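Purine nucleoside phosphorylase (Schistosoma mansoni, PDB 6B37) probably catalyses the reversible phosphorolysis of purine nucleosides such as inosine and guanosine to the free base and ribose 1-phosphate. Local coordinates at residues I115-G120 with M221-E226; V132-H137 with G192-N197. All coordinates share one frame; numbering follows the deposited sequence.

Contact 1. Residues I115-G120 with M221-E226; sequences ITNLAG and MSTVPE. With CGD (1,3-benzothiazol-2-ol), chain H; DMS (dimethyl sulfoxide), chain D.
I115 and N117 of strand 112-121 meet S222 and T223 in a small buried side-chain contact near the centre of the chain, where a central strand faces the turn that leads into helix 224-232. The hydrogen bond across it runs from N117 ND2 to T223 OG1, at 2.9 Å. It is bent (145° at the hydrogen), and the hydroxyl lies somewhat out of the amide plane. The two side chains cross at about a right angle. N117 has CG between its backbone N and carbonyl carbon (chi1 62°), which stands the amide up toward the turn. OD1 pairs with S241 OG, and this second bond fixes the flip of the amide. I115 CG2 packs at 3.8 Å from T223 OG1. The segment M221-E226 contains a classic gamma turn: T223 has a positive phi of 78°, and V224 N bonds to S222 O at 2.8 Å. T223 then takes the N-cap position of helix 224-232, without a capping bond from its side chain. Further along, I115 CD1 reaches the CB of E226 at 4.4 Å. The E226 carboxylate forms a salt bridge with R86, whose NH1 also holds T116 O. A dimethyl sulfoxide accepts from L118 N at 3.1 Å and from S35 N. With R86, H88 and S222 close by, it probably occupies the phosphate site, as in related phosphorylases; its fit against S222 OG is too tight to be trusted. G120 N lies 3.4 Å from C2 of the bound 1,3-benzothiazol-2-ol.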
ATOM      1  N   ILE A 115      11.275  22.893  -0.384  1.00 22.43           N
ATOM      2  CA  ILE A 115       9.972  22.364  -0.807  1.00 23.58           C
ATOM      3  C   ILE A 115       8.846  22.971   0.035  1.00 26.22           C
ATOM      4  O   ILE A 115       8.970  23.070   1.260  1.00 27.06           O
ATOM      5  CB  ILE A 115       9.905  20.822  -0.676  1.00 21.01           C
ATOM      6  CG1 ILE A 115      11.037  20.156  -1.445  1.00 24.70           C
ATOM      7  CG2 ILE A 115       8.554  20.312  -1.161  1.00 24.75           C
ATOM      8  CD1 ILE A 115      11.131  18.606  -1.209  1.00 26.37           C
ATOM      9  N   THR A 116       7.738  23.361  -0.617  1.00 23.89           N
ATOM     10  CA  THR A 116       6.501  23.699   0.089  1.00 21.91           C
ATOM     11  C   THR A 116       5.350  22.824  -0.412  1.00 22.21           C
ATOM     12  O   THR A 116       5.386  22.273  -1.513  1.00 24.12           O
ATOM     13  CB  THR A 116       6.111  25.183  -0.054  1.00 23.82           C
ATOM     14  OG1 THR A 116       5.914  25.523  -1.438  1.00 26.23           O
ATOM     15  CG2 THR A 116       7.187  26.120   0.562  1.00 28.21           C
ATOM     16  N   ASN A 117       4.319  22.697   0.434  1.00 22.94           N
ATOM     17  CA  ASN A 117       3.109  21.955   0.086  1.00 20.31           C
ATOM     18  C   ASN A 117       1.919  22.487   0.891  1.00 23.91           C
ATOM     19  O   ASN A 117       2.091  23.253   1.845  1.00 21.83           O
ATOM     20  CB  ASN A 117       3.275  20.434   0.318  1.00 22.53           C
ATOM     21  CG  ASN A 117       3.531  20.066   1.758  1.00 24.31           C
ATOM     22  OD1 ASN A 117       2.703  20.336   2.621  1.00 25.47           O
ATOM     23  ND2 ASN A 117       4.638  19.354   2.021  1.00 27.91           N
ATOM     24  N   LEU A 118       0.708  22.135   0.444  1.00 23.15           N
ATOM     25  CA  LEU A 118      -0.525  22.348   1.204  1.00 20.76           C
ATOM     26  C   LEU A 118      -0.933  21.048   1.897  1.00 21.71           C
ATOM     27  O   LEU A 118      -0.849  19.964   1.302  1.00 24.10           O
ATOM     28  CB  LEU A 118      -1.634  22.848   0.285  1.00 25.62           C
ATOM     29  CG  LEU A 118      -1.549  24.359   0.056  1.00 34.53           C
ATOM     30  CD1 LEU A 118      -2.070  24.712  -1.306  1.00 59.42           C
ATOM     31  CD2 LEU A 118      -2.327  25.074   1.160  1.00 32.23           C
ATOM     32  N   ALA A 119      -1.352  21.139   3.166  1.00 22.33           N
ATOM     33  CA  ALA A 119      -1.592  19.943   3.972  1.00 23.38           C
ATOM     34  C   ALA A 119      -2.766  20.146   4.923  1.00 23.16           C
ATOM     35  O   ALA A 119      -3.156  21.276   5.248  1.00 23.27           O
ATOM     36  CB  ALA A 119      -0.344  19.553   4.766  1.00 21.03           C
ATOM     37  N   GLY A 120      -3.340  19.022   5.350  1.00 20.03           N
ATOM     38  CA  GLY A 120      -4.380  19.044   6.391  1.00 22.23           C
ATOM     39  C   GLY A 120      -3.775  18.928   7.784  1.00 21.88           C
ATOM     40  O   GLY A 120      -2.805  18.192   8.000  1.00 22.25           O
ATOM     41  N   MET A 221      -0.389  14.906   0.103  1.00 19.55           N
ATOM     42  CA  MET A 221      -0.288  13.962  -1.020  1.00 17.17           C
ATOM     43  C   MET A 221       0.979  14.122  -1.857  1.00 19.99           C
ATOM     44  O   MET A 221       1.024  13.625  -2.995  1.00 21.28           O
ATOM     45  CB  MET A 221      -1.487  14.089  -1.982  1.00 22.71           C
ATOM     46  CG  MET A 221      -2.845  13.936  -1.390  1.00 22.88           C
ATOM     47  SD  MET A 221      -4.146  14.382  -2.613  1.00 19.40           S
ATOM     48  CE  MET A 221      -5.547  14.451  -1.496  1.00 20.98           C
ATOM     49  N   SER A 222       1.993  14.829  -1.362  1.00 18.90           N
ATOM     50  CA  SER A 222       3.195  15.094  -2.150  1.00 19.70           C
ATOM     51  C   SER A 222       4.426  14.926  -1.248  1.00 18.99           C
ATOM     52  O   SER A 222       4.357  14.352  -0.160  1.00 19.75           O
ATOM     53  CB  SER A 222       3.143  16.500  -2.754  1.00 21.83           C
ATOM     54  OG  SER A 222       3.323  17.482  -1.734  1.00 24.87           O
ATOM     55  N   THR A 223       5.561  15.443  -1.730  1.00 20.11           N
ATOM     56  CA  THR A 223       6.755  15.789  -0.954  1.00 19.73           C
ATOM     57  C   THR A 223       7.612  14.566  -0.570  1.00 20.86           C
ATOM     58  O   THR A 223       8.821  14.533  -0.888  1.00 19.24           O
ATOM     59  CB  THR A 223       6.360  16.639   0.263  1.00 20.02           C
ATOM     60  OG1 THR A 223       5.781  17.862  -0.219  1.00 20.87           O
ATOM     61  CG2 THR A 223       7.594  17.021   1.103  1.00 21.62           C
ATOM     62  N   VAL A 224       7.043  13.543   0.084  1.00 19.16           N
ATOM     63  CA  VAL A 224       7.861  12.392   0.521  1.00 17.33           C
ATOM     64  C   VAL A 224       8.602  11.708  -0.625  1.00 17.61           C
ATOM     65  O   VAL A 224       9.782  11.327  -0.430  1.00 18.70           O
ATOM     66  CB  VAL A 224       6.996  11.436   1.368  1.00 18.94           C
ATOM     67  CG1 VAL A 224       7.659  10.078   1.653  1.00 20.13           C
ATOM     68  CG2 VAL A 224       6.664  12.115   2.723  1.00 19.36           C
ATOM     69  N   PRO A 225       8.023  11.502  -1.823  1.00 17.66           N
ATOM     70  CA  PRO A 225       8.825  10.873  -2.921  1.00 16.87           C
ATOM     71  C   PRO A 225      10.069  11.678  -3.286  1.00 16.53           C
ATOM     72  O   PRO A 225      11.169  11.079  -3.406  1.00 17.91           O
ATOM     73  CB  PRO A 225       7.815  10.776  -4.076  1.00 19.34           C
ATOM     74  CG  PRO A 225       6.452  10.642  -3.319  1.00 18.81           C
ATOM     75  CD  PRO A 225       6.593  11.647  -2.212  1.00 17.62           C
ATOM     76  N   GLU A 226       9.935  13.004  -3.438  1.00 20.10           N
ATOM     77  CA  GLU A 226      11.089  13.859  -3.768  1.00 18.10           C
ATOM     78  C   GLU A 226      12.112  13.881  -2.641  1.00 19.94           C
ATOM     79  O   GLU A 226      13.325  13.908  -2.903  1.00 20.72           O
ATOM     80  CB  GLU A 226      10.654  15.295  -4.081  1.00 25.85           C
ATOM     81  CG  GLU A 226       9.686  15.477  -5.197  1.00 30.30           C
ATOM     82  CD  GLU A 226       8.261  15.551  -4.687  1.00 33.25           C
ATOM     83  OE1 GLU A 226       7.779  14.539  -4.215  1.00 25.84           O
ATOM     84  OE2 GLU A 226       7.627  16.631  -4.731  1.00 49.05           O
TER
HETATM   85  C4  CGD H 307      -5.273  20.234   2.320  1.00 30.79           C
HETATM   86  C5  CGD H 307      -4.552  19.584   1.609  1.00 31.95           C
HETATM   87  C6  CGD H 307      -4.358  18.121   1.614  1.00 23.84           C
HETATM   88  C3  CGD H 307      -5.921  19.878   3.087  1.00 28.84           C
HETATM   89  C2  CGD H 307      -6.069  18.746   3.407  1.00 38.40           C
HETATM   90  C1  CGD H 307      -5.370  17.584   2.831  1.00 24.07           C
HETATM   91  O   CGD H 307      -3.931  14.343   1.761  1.00 28.13           O
HETATM   92  C   CGD H 307      -4.253  15.681   1.883  1.00 19.06           C
HETATM   93  S   CGD H 307      -3.599  16.898   0.952  1.00 25.74           S
HETATM   94  N   CGD H 307      -5.270  16.045   2.940  1.00 23.75           N
HETATM   95  S   DMS D 303       0.665  20.230  -3.126  1.00 36.32           S
HETATM   96  O   DMS D 303       0.401  21.591  -2.569  1.00 34.54           O
HETATM   97  C1  DMS D 303       1.782  20.330  -4.509  1.00 32.22           C
HETATM   98  C2  DMS D 303       1.280  19.063  -1.977  1.00 35.43           C
HETATM   99  O   HOH W   1       0.980  18.090   0.697  1.00 31.32           O

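Contact 2. Residues V132-H137 with G192-N197; sequences VLIKGH and GVYAFN. With CGD (1,3-benzothiazol-2-ol), chain H.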
ATOM      1  N   VAL A 132       4.064  24.523   9.121  1.00 26.92           N
ATOM      2  CA  VAL A 132       4.731  23.431   9.832  1.00 24.68           C
ATOM      3  C   VAL A 132       6.084  23.128   9.163  1.00 26.51           C
ATOM      4  O   VAL A 132       6.131  22.728   7.997  1.00 25.41           O
ATOM      5  CB  VAL A 132       3.862  22.162   9.887  1.00 26.40           C
ATOM      6  CG1 VAL A 132       4.605  21.052  10.584  1.00 28.10           C
ATOM      7  CG2 VAL A 132       2.556  22.452  10.605  1.00 29.58           C
ATOM      8  N   LEU A 133       7.185  23.299   9.913  1.00 26.89           N
ATOM      9  CA  LEU A 133       8.485  22.779   9.482  1.00 24.44           C
ATOM     10  C   LEU A 133       8.476  21.263   9.656  1.00 25.71           C
ATOM     11  O   LEU A 133       8.246  20.762  10.763  1.00 26.75           O
ATOM     12  CB  LEU A 133       9.622  23.434  10.285  1.00 27.30           C
ATOM     13  CG  LEU A 133       9.576  24.966  10.403  1.00 29.79           C
ATOM     14  CD1 LEU A 133      10.658  25.495  11.345  1.00 31.60           C
ATOM     15  CD2 LEU A 133       9.740  25.588   9.026  1.00 35.35           C
ATOM     16  N   ILE A 134       8.670  20.522   8.571  1.00 22.21           N
ATOM     17  CA  ILE A 134       8.580  19.065   8.656  1.00 20.39           C
ATOM     18  C   ILE A 134       9.874  18.492   9.238  1.00 27.40           C
ATOM     19  O   ILE A 134      10.970  18.747   8.717  1.00 25.59           O
ATOM     20  CB  ILE A 134       8.277  18.458   7.278  1.00 19.86           C
ATOM     21  CG1 ILE A 134       6.891  18.963   6.792  1.00 23.80           C
ATOM     22  CG2 ILE A 134       8.314  16.939   7.313  1.00 23.35           C
ATOM     23  CD1 ILE A 134       6.544  18.647   5.343  1.00 29.32           C
ATOM     24  N   LYS A 135       9.756  17.690  10.315  1.00 22.88           N
ATOM     25  CA  LYS A 135      10.923  17.110  10.981  1.00 22.77           C
ATOM     26  C   LYS A 135      11.054  15.599  10.763  1.00 21.41           C
ATOM     27  O   LYS A 135      12.099  15.036  11.140  1.00 25.14           O
ATOM     28  CB  LYS A 135      10.892  17.400  12.493  1.00 25.02           C
ATOM     29  CG  LYS A 135       9.700  16.805  13.217  1.00 30.76           C
ATOM     30  CD  LYS A 135       9.778  17.191  14.699  1.00 38.50           C
ATOM     31  CE  LYS A 135       8.662  16.551  15.492  1.00 44.44           C
ATOM     32  NZ  LYS A 135       8.786  16.924  16.936  1.00 56.02           N
ATOM     33  N   GLY A 136      10.049  14.946  10.177  1.00 22.22           N
ATOM     34  CA  GLY A 136      10.037  13.507   9.926  1.00 18.63           C
ATOM     35  C   GLY A 136       8.766  13.152   9.187  1.00 20.35           C
ATOM     36  O   GLY A 136       7.912  14.004   8.952  1.00 20.25           O
ATOM     37  N   HIS A 137       8.637  11.878   8.800  1.00 19.39           N
ATOM     38  CA  HIS A 137       7.454  11.479   8.036  1.00 17.60           C
ATOM     39  C   HIS A 137       7.036  10.037   8.319  1.00 19.45           C
ATOM     40  O   HIS A 137       7.808   9.214   8.846  1.00 19.67           O
ATOM     41  CB  HIS A 137       7.654  11.716   6.517  1.00 19.28           C
ATOM     42  CG  HIS A 137       8.659  10.823   5.841  1.00 19.37           C
ATOM     43  ND1 HIS A 137       9.655  11.334   5.026  1.00 19.76           N
ATOM     44  CD2 HIS A 137       8.810   9.478   5.830  1.00 20.56           C
ATOM     45  CE1 HIS A 137      10.381  10.340   4.554  1.00 21.37           C
ATOM     46  NE2 HIS A 137       9.877   9.200   5.006  1.00 21.15           N
ATOM     47  N   GLY A 192       6.550  19.403  12.995  1.00 24.82           N
ATOM     48  CA  GLY A 192       5.697  18.220  13.036  1.00 24.54           C
ATOM     49  C   GLY A 192       6.073  17.127  12.049  1.00 23.94           C
ATOM     50  O   GLY A 192       6.924  17.300  11.166  1.00 23.69           O
ATOM     51  N   VAL A 193       5.388  15.986  12.227  1.00 21.92           N
ATOM     52  CA  VAL A 193       5.533  14.774  11.411  1.00 22.27           C
ATOM     53  C   VAL A 193       4.471  14.758  10.306  1.00 23.18           C
ATOM     54  O   VAL A 193       3.277  14.931  10.591  1.00 21.72           O
ATOM     55  CB  VAL A 193       5.405  13.529  12.301  1.00 22.40           C
ATOM     56  CG1 VAL A 193       5.415  12.254  11.462  1.00 24.09           C
ATOM     57  CG2 VAL A 193       6.515  13.478  13.388  1.00 26.94           C
ATOM     58  N   TYR A 194       4.911  14.535   9.055  1.00 21.90           N
ATOM     59  CA  TYR A 194       4.068  14.534   7.848  1.00 20.10           C
ATOM     60  C   TYR A 194       3.688  13.112   7.420  1.00 19.67           C
ATOM     61  O   TYR A 194       4.569  12.292   7.141  1.00 19.30           O
ATOM     62  CB  TYR A 194       4.815  15.217   6.714  1.00 21.60           C
ATOM     63  CG  TYR A 194       4.137  15.363   5.368  1.00 18.86           C
ATOM     64  CD1 TYR A 194       3.561  16.561   4.989  1.00 18.92           C
ATOM     65  CD2 TYR A 194       4.175  14.341   4.435  1.00 20.62           C
ATOM     66  CE1 TYR A 194       2.994  16.730   3.733  1.00 19.44           C
ATOM     67  CE2 TYR A 194       3.618  14.508   3.184  1.00 19.03           C
ATOM     68  CZ  TYR A 194       3.020  15.693   2.835  1.00 20.49           C
ATOM     69  OH  TYR A 194       2.491  15.910   1.589  1.00 21.26           O
ATOM     70  N   ALA A 195       2.376  12.838   7.367  1.00 19.57           N
ATOM     71  CA  ALA A 195       1.853  11.586   6.828  1.00 18.37           C
ATOM     72  C   ALA A 195       1.622  11.728   5.328  1.00 18.77           C
ATOM     73  O   ALA A 195       0.935  12.649   4.893  1.00 18.49           O
ATOM     74  CB  ALA A 195       0.532  11.233   7.509  1.00 23.00           C
ATOM     75  N   PHE A 196       2.176  10.808   4.536  1.00 18.36           N
ATOM     76  CA  PHE A 196       1.970  10.771   3.080  1.00 17.61           C
ATOM     77  C   PHE A 196       0.747   9.907   2.756  1.00 17.68           C
ATOM     78  O   PHE A 196       0.792   8.679   2.935  1.00 17.55           O
ATOM     79  CB  PHE A 196       3.229  10.229   2.405  1.00 17.15           C
ATOM     80  CG  PHE A 196       3.160  10.121   0.887  1.00 19.07           C
ATOM     81  CD1 PHE A 196       2.311  10.905   0.137  1.00 20.35           C
ATOM     82  CD2 PHE A 196       4.046   9.250   0.206  1.00 16.85           C
ATOM     83  CE1 PHE A 196       2.253  10.800  -1.270  1.00 20.35           C
ATOM     84  CE2 PHE A 196       4.004   9.154  -1.177  1.00 16.83           C
ATOM     85  CZ  PHE A 196       3.120   9.939  -1.931  1.00 18.38           C
ATOM     86  N   ASN A 197      -0.360  10.570   2.392  1.00 18.17           N
ATOM     87  CA  ASN A 197      -1.574   9.968   1.818  1.00 17.34           C
ATOM     88  C   ASN A 197      -1.404   9.923   0.305  1.00 17.09           C
ATOM     89  O   ASN A 197      -1.317  10.973  -0.344  1.00 17.29           O
ATOM     90  CB  ASN A 197      -2.785  10.827   2.222  1.00 17.68           C
ATOM     91  CG  ASN A 197      -4.060  10.506   1.437  1.00 18.49           C
ATOM     92  OD1 ASN A 197      -4.258   9.378   0.975  1.00 20.26           O
ATOM     93  ND2 ASN A 197      -4.947  11.502   1.303  1.00 19.53           N
TER
HETATM   94  C4  CGD H 307      -5.273  20.234   2.320  1.00 30.79           C
HETATM   95  C5  CGD H 307      -4.552  19.584   1.609  1.00 31.95           C
HETATM   96  C6  CGD H 307      -4.358  18.121   1.614  1.00 23.84           C
HETATM   97  C3  CGD H 307      -5.921  19.878   3.087  1.00 28.84           C
HETATM   98  C2  CGD H 307      -6.069  18.746   3.407  1.00 38.40           C
HETATM   99  C1  CGD H 307      -5.370  17.584   2.831  1.00 24.07           C
HETATM  100  O   CGD H 307      -3.931  14.343   1.761  1.00 28.13           O
HETATM  101  C   CGD H 307      -4.253  15.681   1.883  1.00 19.06           C
HETATM  102  S   CGD H 307      -3.599  16.898   0.952  1.00 25.74           S
HETATM  103  N   CGD H 307      -5.270  16.045   2.940  1.00 23.75           N
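K135 puts a beta bulge into a parallel strand pair. Three steps from I134 to H137 match two from G192 to Y194, and the psi of K135 falls to -9°, far from extended. The strands are also strongly twisted, at 44° to each other. Backbone bonds survive on both sides of the bulge: G192 N to L133 O, K135 N to G192 O and Y194 N to G136 O, all at 3.0 to 3.1 Å. The first is the most bent. G192 O also receives a CA-H contact from I134. V132 CG1 presses on G192 N at 3.5 Å. I134 and Y194 lie on one face of the sheet. The CD1 of I134 meets Y194 CD1 at 3.7 Å, obliquely to the ring. The Y194 side chain leaves with CG anti to the backbone N (chi1 -179°), which sends its ring past I134 CD1, with OH ending at S222. H137 CB packs at 3.2 Å from Y194 O, while its ND1 bonds to Y168 OH. Around the pair, strand 236-246 borders 131-139 and strand 218-220 borders 189-196. V224 of helix 224-232 packs on H137, Y194 and F196, and S204 of the third subunit bonds to H137 O.

Overall arrangement
Both contacts reach the same mixed sheet, contact 1 through 115-120 and contact 2 through both its strands, and their centres lie 9 Å apart. Y194 joins them directly. Its OH bonds to S222 N and probably also to S222 O, at 3.0 Å, so a tyrosine from contact 2 grips the backbone of the turn in contact 1. M221 CG packs on N197 O at 3.5 Å. The two contacts also share the bound 1,3-benzothiazol-2-ol, whose O accepts from N197 ND2 at 3.1 Å and lies 3.4 Å from M221 CG. This ligand probably marks the nucleoside part of the active site. Residues 132-137 and 192-197 both fall in the chain between the two segments of contact 1.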